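Local coordinates for protein LacI family sugar-binding transcriptional regulator (Enterococcus faecalis V583, PDB 4RK0) that binds ribose in the cleft of its periplasmic-binding-protein-like domain and probably regulates transcription by binding DNA, at residues Pro134-Val138 / Asn139-Arg143; Tyr213-Val216 / Asp217-Tyr221. All coordinates share one frame; numbering follows the deposited sequence.

Interaction 1 (134-143) and interaction 2 (213-221) lie in series along the chain, interaction 1 first, with centres about 20 Å apart, and both reach the same ribofuranose. Their common point is the sugar hydroxyl O3, shared by the guanidinium of Arg-143 in interaction 1, from which it accepts, and the carboxylate of Asp-214 in interaction 2, to which it donates. The two also touch directly: Arg-143 NE lies 3.4 Å from Tyr-213 CE1, within a cation-pi contact. Interaction 1 thus brings the start of helix 138-150 to the sugar, and interaction 2 brings the loop after strand 209-211. Asp-94, Gln-95, Asn-186 and Gln-231 add further hydrogen bonds to the ligand.

Interaction 1 of 2, residues Pro134-Val138 / Asn139-Arg143. With RIB (alpha-D-ribofuranose), chain E.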
ATOM      1  N   PRO A 134     -10.655   5.882  18.723  1.00 36.52           N
ATOM      2  CA  PRO A 134     -10.716   5.812  20.185  1.00 32.58           C
ATOM      3  C   PRO A 134      -9.508   5.107  20.731  1.00 25.89           C
ATOM      4  O   PRO A 134      -8.865   4.369  19.998  1.00 29.61           O
ATOM      5  CB  PRO A 134     -11.987   4.983  20.427  1.00 40.38           C
ATOM      6  CG  PRO A 134     -12.050   4.061  19.260  1.00 38.71           C
ATOM      7  CD  PRO A 134     -11.588   4.924  18.097  1.00 50.25           C
ATOM      8  N   HIS A 135      -9.186   5.318  22.020  1.00 32.51           N
ATOM      9  CA  HIS A 135      -8.014   4.707  22.681  1.00 39.83           C
ATOM     10  C   HIS A 135      -6.842   4.696  21.734  1.00 33.05           C
ATOM     11  O   HIS A 135      -6.238   3.668  21.438  1.00 34.67           O
ATOM     12  CB  HIS A 135      -8.328   3.300  23.221  1.00 32.82           C
ATOM     13  CG  HIS A 135      -9.641   3.233  23.938  1.00 45.79           C
ATOM     14  ND1 HIS A 135      -9.963   4.088  24.976  1.00 58.93           N
ATOM     15  CD2 HIS A 135     -10.723   2.440  23.756  1.00 79.91           C
ATOM     16  CE1 HIS A 135     -11.180   3.811  25.409  1.00 65.05           C
ATOM     17  NE2 HIS A 135     -11.663   2.816  24.685  1.00 82.28           N
ATOM     18  N   ALA A 136      -6.537   5.886  21.268  1.00 30.36           N
ATOM     19  CA  ALA A 136      -5.535   6.074  20.236  1.00 37.46           C
ATOM     20  C   ALA A 136      -4.152   5.718  20.756  1.00 37.49           C
ATOM     21  O   ALA A 136      -3.872   5.939  21.927  1.00 30.39           O
ATOM     22  CB  ALA A 136      -5.571   7.524  19.785  1.00 27.69           C
ATOM     23  N   PRO A 137      -3.263   5.191  19.886  1.00 33.40           N
ATOM     24  CA  PRO A 137      -1.858   5.072  20.257  1.00 30.35           C
ATOM     25  C   PRO A 137      -1.283   6.408  20.664  1.00 30.52           C
ATOM     26  O   PRO A 137      -1.811   7.448  20.277  1.00 26.27           O
ATOM     27  CB  PRO A 137      -1.193   4.555  18.980  1.00 36.62           C
ATOM     28  CG  PRO A 137      -2.281   3.825  18.273  1.00 38.53           C
ATOM     29  CD  PRO A 137      -3.532   4.592  18.566  1.00 31.76           C
ATOM     30  N   VAL A 138      -0.226   6.389  21.485  1.00 29.24           N
ATOM     31  CA  VAL A 138       0.283   7.634  22.059  1.00 34.35           C
ATOM     32  C   VAL A 138       0.753   8.651  21.007  1.00 28.19           C
ATOM     33  O   VAL A 138       0.456   9.832  21.130  1.00 25.38           O
ATOM     34  CB  VAL A 138       1.407   7.358  23.081  1.00 34.40           C
ATOM     35  CG1 VAL A 138       2.008   8.658  23.578  1.00 33.69           C
ATOM     36  CG2 VAL A 138       0.831   6.561  24.259  1.00 39.22           C
ATOM     37  N   ASN A 139       1.425   8.175  19.958  1.00 26.27           N
ATOM     38  CA  ASN A 139       1.889   9.046  18.910  1.00 31.80           C
ATOM     39  C   ASN A 139       0.732   9.802  18.271  1.00 30.00           C
ATOM     40  O   ASN A 139       0.819  11.000  18.034  1.00 28.04           O
ATOM     41  CB  ASN A 139       2.740   8.257  17.887  1.00 27.76           C
ATOM     42  CG  ASN A 139       1.935   7.218  17.085  1.00 45.18           C
ATOM     43  OD1 ASN A 139       1.102   6.455  17.616  1.00 25.91           O
ATOM     44  ND2 ASN A 139       2.235   7.143  15.794  1.00 27.62           N
ATOM     45  N   ILE A 140      -0.387   9.117  18.086  1.00 23.87           N
ATOM     46  CA  ILE A 140      -1.550   9.734  17.478  1.00 26.14           C
ATOM     47  C   ILE A 140      -2.214  10.701  18.448  1.00 28.33           C
ATOM     48  O   ILE A 140      -2.540  11.816  18.059  1.00 25.38           O
ATOM     49  CB  ILE A 140      -2.529   8.675  16.955  1.00 28.91           C
ATOM     50  CG1 ILE A 140      -1.865   7.988  15.758  1.00 36.17           C
ATOM     51  CG2 ILE A 140      -3.835   9.340  16.581  1.00 29.18           C
ATOM     52  CD1 ILE A 140      -2.502   6.690  15.318  1.00 34.96           C
ATOM     53  N   GLN A 141      -2.302  10.302  19.725  1.00 29.06           N
ATOM     54  CA  GLN A 141      -2.861  11.141  20.751  1.00 37.78           C
ATOM     55  C   GLN A 141      -2.078  12.438  20.826  1.00 31.75           C
ATOM     56  O   GLN A 141      -2.661  13.493  20.955  1.00 29.23           O
ATOM     57  CB  GLN A 141      -2.849  10.437  22.137  1.00 30.62           C
ATOM     58  CG  GLN A 141      -3.761  11.138  23.146  1.00 44.23           C
ATOM     59  CD  GLN A 141      -5.248  10.997  22.825  1.00 40.71           C
ATOM     60  OE1 GLN A 141      -6.014  11.970  22.856  1.00 37.30           O
ATOM     61  NE2 GLN A 141      -5.663   9.783  22.515  1.00 35.42           N
ATOM     62  N   GLN A 142      -0.751  12.360  20.724  1.00 31.77           N
ATOM     63  CA  GLN A 142       0.059  13.582  20.685  1.00 41.31           C
ATOM     64  C   GLN A 142      -0.333  14.597  19.599  1.00 25.67           C
ATOM     65  O   GLN A 142      -0.110  15.795  19.759  1.00 28.12           O
ATOM     66  CB  GLN A 142       1.540  13.241  20.556  1.00 30.50           C
ATOM     67  CG  GLN A 142       2.120  12.536  21.772  1.00 41.17           C
ATOM     68  CD  GLN A 142       2.206  13.442  22.992  1.00 53.83           C
ATOM     69  OE1 GLN A 142       1.422  13.323  23.937  1.00 46.66           O
ATOM     70  NE2 GLN A 142       3.164  14.350  22.974  1.00 51.05           N
ATOM     71  N   ARG A 143      -0.885  14.150  18.479  1.00 28.36           N
ATOM     72  CA  ARG A 143      -1.313  15.093  17.460  1.00 28.91           C
ATOM     73  C   ARG A 143      -2.495  15.919  17.941  1.00 28.71           C
ATOM     74  O   ARG A 143      -2.582  17.132  17.707  1.00 29.05           O
ATOM     75  CB  ARG A 143      -1.703  14.359  16.183  1.00 22.96           C
ATOM     76  CG  ARG A 143      -0.555  13.656  15.492  1.00 24.62           C
ATOM     77  CD  ARG A 143      -1.004  12.692  14.400  1.00 21.99           C
ATOM     78  NE  ARG A 143       0.073  11.756  14.103  1.00 23.78           N
ATOM     79  CZ  ARG A 143      -0.029  10.697  13.323  1.00 23.87           C
ATOM     80  NH1 ARG A 143      -1.164  10.468  12.639  1.00 24.80           N
ATOM     81  NH2 ARG A 143       1.024   9.899  13.172  1.00 25.91           N
TER
HETATM   82  O5  RIB E 401      -1.348   6.779   8.706  1.00 29.42           O
HETATM   83  C5  RIB E 401      -1.090   5.684   9.572  1.00 42.42           C
HETATM   84  C4  RIB E 401      -0.900   6.282  10.898  1.00 60.23           C
HETATM   85  O4  RIB E 401      -0.759   5.314  11.970  1.00 31.87           O
HETATM   86  C3  RIB E 401       0.348   7.071  10.554  1.00 24.60           C
HETATM   87  O3  RIB E 401      -0.071   8.422  10.758  1.00 23.42           O
HETATM   88  C2  RIB E 401       1.361   6.441  11.514  1.00 23.02           C
HETATM   89  O2  RIB E 401       2.100   7.415  12.208  1.00 22.43           O
HETATM   90  C1  RIB E 401       0.611   5.416  12.382  1.00 43.37           C
HETATM   91  O1  RIB E 401       0.843   5.609  13.767  1.00 33.90           O
HETATM   92  O   HOH W   1      -4.640   7.626  23.839  1.00 33.47           O
HETATM   93  O   HOH W   2      -7.852   8.334  22.311  1.00 40.31           O
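Gln-141 N donates a hydrogen bond to Pro-137 O at 2.9 Å, and Gln-142 N one to Val-138 O at 2.8 Å, both nearly straight; these bonds open helix 138-150, with Pro-137 as N-cap. This first turn belongs to the sugar-binding site of the periplasmic-binding-protein-like fold. Asn-139 ND2 donates to ribofuranose O1 at 2.9 Å. Its CG sits between backbone N and carbonyl carbon (chi1 67°), which brings OD1 back against Pro-137 CB while the amide nitrogen faces the sugar. One turn on, the extended chain of Arg-143 sets the edge of its guanidinium against the ligand: NH1 and NH2 both donate to O3, each at 3.0 Å, and NH2 donates again to O2 at 2.9 Å. The three bonds are bent (136-141°), O3 lying between NH1 and NH2 and NH2 serving O2 as well. A salt bridge from NE to Asp-109 and a bond from NH1 to Ile-185 O probably fix its rotation. Ile-140 CG1 sits above one face of the guanidinium, nearer its border than its middle. At the loop side, two waters join Gln-141 NE2 to Ala-136, one through the backbone O and the other through N, with Ala-136 CB 3.5 Å from NE2. Pro-137 and Ile-140 run alongside each other, CD to CD1 4.0 Å, while Ile-140 CG2 meets Ala-136 CB at 4.1 Å.

Interaction 2 of 2, residues Tyr213-Val216 / Asp217-Tyr221; sequences YDNV and DMCEY. With RIB (alpha-D-ribofuranose), chain E.
Cys-219 N closes a turn onto Val-216 O at 3.1 Å, starting the short 3-10 segment 217-220; the N-H...O angle is nearly straight (165°), but the donor stands 47° out of the carbonyl plane. Cys-219 and Val-216 pack beside this bond. Cys-219 SG, anti to its own carbonyl carbon (chi1 -74°), swings back over the turn to lie 3.4 Å from Val-216 O and 3.9 Å from Asn-215 CA. Val-216 CG2 stands between its backbone N and carbonyl carbon, from where it meets SG at 4.2 Å and Met-218 CB at the margin of contact. The end of Asn-215 approaches the same cysteine, OD1 to CB 4.1 Å, although its polar partner is Arg-267, which also pairs with Glu-220. Before the turn, Asp-214 OD1 accepts a hydrogen bond from ribofuranose O3 at 2.6 Å, while OD2 faces O5 at a distance too short to be other than doubtful. A carboxylate accepting a sugar hydroxyl is familiar in carbohydrate sites, here in the pocket of a periplasmic-binding-protein-like fold. Gln-231 NE2 also donates to OD1 and probably helps to position the carboxylate. The loop joins strand 209-211 to strand 228-230. Asp-187 of helix 187-199 accepts from Val-216 N, Phe-191 of that helix packs on Val-216 and Met-218, and Pro-20 of helix 20-35 touches Val-216. Met-218 meets Met-218 of the second subunit, while Cys-219 rests on Thr-228 in strand 228-230.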
ATOM      1  N   TYR A 213      -3.015  14.025   7.652  1.00 24.48           N
ATOM      2  CA  TYR A 213      -1.744  13.755   8.258  1.00 26.77           C
ATOM      3  C   TYR A 213      -1.035  12.542   7.616  1.00 23.34           C
ATOM      4  O   TYR A 213      -1.604  11.449   7.509  1.00 28.10           O
ATOM      5  CB  TYR A 213      -1.945  13.549   9.754  1.00 21.12           C
ATOM      6  CG  TYR A 213      -0.735  13.893  10.604  1.00 18.23           C
ATOM      7  CD1 TYR A 213       0.383  13.057  10.643  1.00 21.36           C
ATOM      8  CD2 TYR A 213      -0.718  15.033  11.399  1.00 26.22           C
ATOM      9  CE1 TYR A 213       1.496  13.376  11.422  1.00 22.05           C
ATOM     10  CE2 TYR A 213       0.378  15.318  12.218  1.00 22.69           C
ATOM     11  CZ  TYR A 213       1.486  14.487  12.202  1.00 30.75           C
ATOM     12  OH  TYR A 213       2.611  14.776  12.968  1.00 31.39           O
ATOM     13  N   ASP A 214       0.196  12.776   7.184  1.00 20.25           N
ATOM     14  CA  ASP A 214       1.190  11.781   6.714  1.00 20.00           C
ATOM     15  C   ASP A 214       1.894  12.225   5.435  1.00 26.59           C
ATOM     16  O   ASP A 214       3.090  12.007   5.265  1.00 21.95           O
ATOM     17  CB  ASP A 214       0.652  10.384   6.434  1.00 22.80           C
ATOM     18  CG  ASP A 214       0.290   9.580   7.692  1.00 23.31           C
ATOM     19  OD1 ASP A 214       0.769   9.907   8.803  1.00 25.40           O
ATOM     20  OD2 ASP A 214      -0.398   8.535   7.526  1.00 27.00           O
ATOM     21  N   ASN A 215       1.113  12.761   4.523  1.00 24.68           N
ATOM     22  CA  ASN A 215       1.546  13.040   3.170  1.00 22.27           C
ATOM     23  C   ASN A 215       1.859  11.815   2.380  1.00 33.95           C
ATOM     24  O   ASN A 215       2.867  11.748   1.703  1.00 24.62           O
ATOM     25  CB  ASN A 215       2.711  13.998   3.139  1.00 19.67           C
ATOM     26  CG  ASN A 215       2.969  14.566   1.744  1.00 28.05           C
ATOM     27  OD1 ASN A 215       2.047  14.842   1.012  1.00 27.78           O
ATOM     28  ND2 ASN A 215       4.227  14.723   1.388  1.00 28.54           N
ATOM     29  N   VAL A 216       0.937  10.869   2.394  1.00 27.24           N
ATOM     30  CA  VAL A 216       1.109   9.664   1.594  1.00 29.20           C
ATOM     31  C   VAL A 216       0.978  10.095   0.116  1.00 31.07           C
ATOM     32  O   VAL A 216       0.523  11.191  -0.189  1.00 24.88           O
ATOM     33  CB  VAL A 216       0.096   8.542   1.957  1.00 27.28           C
ATOM     34  CG1 VAL A 216       0.262   8.078   3.418  1.00 32.67           C
ATOM     35  CG2 VAL A 216      -1.341   8.972   1.719  1.00 30.74           C
ATOM     36  N   ASP A 217       1.381   9.237  -0.790  1.00 31.20           N
ATOM     37  CA  ASP A 217       1.507   9.650  -2.196  1.00 37.92           C
ATOM     38  C   ASP A 217       0.166  10.027  -2.806  1.00 27.65           C
ATOM     39  O   ASP A 217       0.080  10.984  -3.596  1.00 30.70           O
ATOM     40  CB  ASP A 217       2.217   8.558  -3.005  1.00 37.29           C
ATOM     41  CG  ASP A 217       3.711   8.805  -3.115  1.00113.53           C
ATOM     42  OD1 ASP A 217       4.102   9.959  -3.391  1.00 84.42           O
ATOM     43  OD2 ASP A 217       4.498   7.855  -2.928  1.00 67.20           O
ATOM     44  N   MET A 218      -0.884   9.321  -2.390  1.00 28.23           N
ATOM     45  CA  MET A 218      -2.250   9.586  -2.854  1.00 29.68           C
ATOM     46  C   MET A 218      -2.774  11.005  -2.614  1.00 29.29           C
ATOM     47  O   MET A 218      -3.784  11.369  -3.211  1.00 25.80           O
ATOM     48  CB  MET A 218      -3.270   8.592  -2.254  1.00 30.58           C
ATOM     49  CG  MET A 218      -3.506   7.302  -3.056  1.00 63.69           C
ATOM     50  SD  MET A 218      -3.841   7.437  -4.825  1.00 25.61           S
ATOM     51  CE  MET A 218      -5.565   7.709  -4.953  1.00 34.92           C
ATOM     52  N   CYS A 219      -2.139  11.774  -1.714  1.00 28.55           N
ATOM     53  CA  CYS A 219      -2.603  13.132  -1.416  1.00 22.82           C
ATOM     54  C   CYS A 219      -2.718  14.000  -2.686  1.00 19.58           C
ATOM     55  O   CYS A 219      -3.576  14.871  -2.785  1.00 24.79           O
ATOM     56  CB  CYS A 219      -1.673  13.784  -0.408  1.00 27.55           C
ATOM     57  SG  CYS A 219      -1.867  13.131   1.294  1.00 26.90           S
ATOM     58  N   GLU A 220      -1.815  13.764  -3.628  1.00 23.36           N
ATOM     59  CA  GLU A 220      -1.742  14.558  -4.873  1.00 26.72           C
ATOM     60  C   GLU A 220      -2.676  14.034  -5.972  1.00 32.28           C
ATOM     61  O   GLU A 220      -2.826  14.680  -6.994  1.00 35.58           O
ATOM     62  CB  GLU A 220      -0.310  14.565  -5.390  1.00 27.27           C
ATOM     63  CG  GLU A 220       0.723  15.053  -4.372  1.00 42.19           C
ATOM     64  CD  GLU A 220       2.095  15.311  -4.958  1.00 66.35           C
ATOM     65  OE1 GLU A 220       2.461  14.666  -5.961  1.00 99.73           O
ATOM     66  OE2 GLU A 220       2.827  16.150  -4.388  1.00 67.08           O
ATOM     67  N   TYR A 221      -3.292  12.874  -5.753  1.00 27.71           N
ATOM     68  CA  TYR A 221      -4.220  12.245  -6.704  1.00 29.89           C
ATOM     69  C   TYR A 221      -5.703  12.307  -6.354  1.00 38.03           C
ATOM     70  O   TYR A 221      -6.560  11.951  -7.158  1.00 38.64           O
ATOM     71  CB  TYR A 221      -3.771  10.800  -6.950  1.00 23.59           C
ATOM     72  CG  TYR A 221      -2.379  10.771  -7.422  1.00 26.44           C
ATOM     73  CD1 TYR A 221      -1.289  10.724  -6.530  1.00 24.03           C
ATOM     74  CD2 TYR A 221      -2.107  10.833  -8.788  1.00 27.39           C
ATOM     75  CE1 TYR A 221       0.019  10.718  -7.001  1.00 26.88           C
ATOM     76  CE2 TYR A 221      -0.819  10.842  -9.257  1.00 27.34           C
ATOM     77  CZ  TYR A 221       0.251  10.785  -8.369  1.00 30.48           C
ATOM     78  OH  TYR A 221       1.515  10.798  -8.919  1.00 31.54           O
TER
HETATM   79  O5  RIB E 401      -1.348   6.779   8.706  1.00 29.42           O
HETATM   80  C5  RIB E 401      -1.090   5.684   9.572  1.00 42.42           C
HETATM   81  C4  RIB E 401      -0.900   6.282  10.898  1.00 60.23           C
HETATM   82  O4  RIB E 401      -0.759   5.314  11.970  1.00 31.87           O
HETATM   83  C3  RIB E 401       0.348   7.071  10.554  1.00 24.60           C
HETATM   84  O3  RIB E 401      -0.071   8.422  10.758  1.00 23.42           O
HETATM   85  C2  RIB E 401       1.361   6.441  11.514  1.00 23.02           C
HETATM   86  O2  RIB E 401       2.100   7.415  12.208  1.00 22.43           O
HETATM   87  C1  RIB E 401       0.611   5.416  12.382  1.00 43.37           C
HETATM   88  O1  RIB E 401       0.843   5.609  13.767  1.00 33.90           O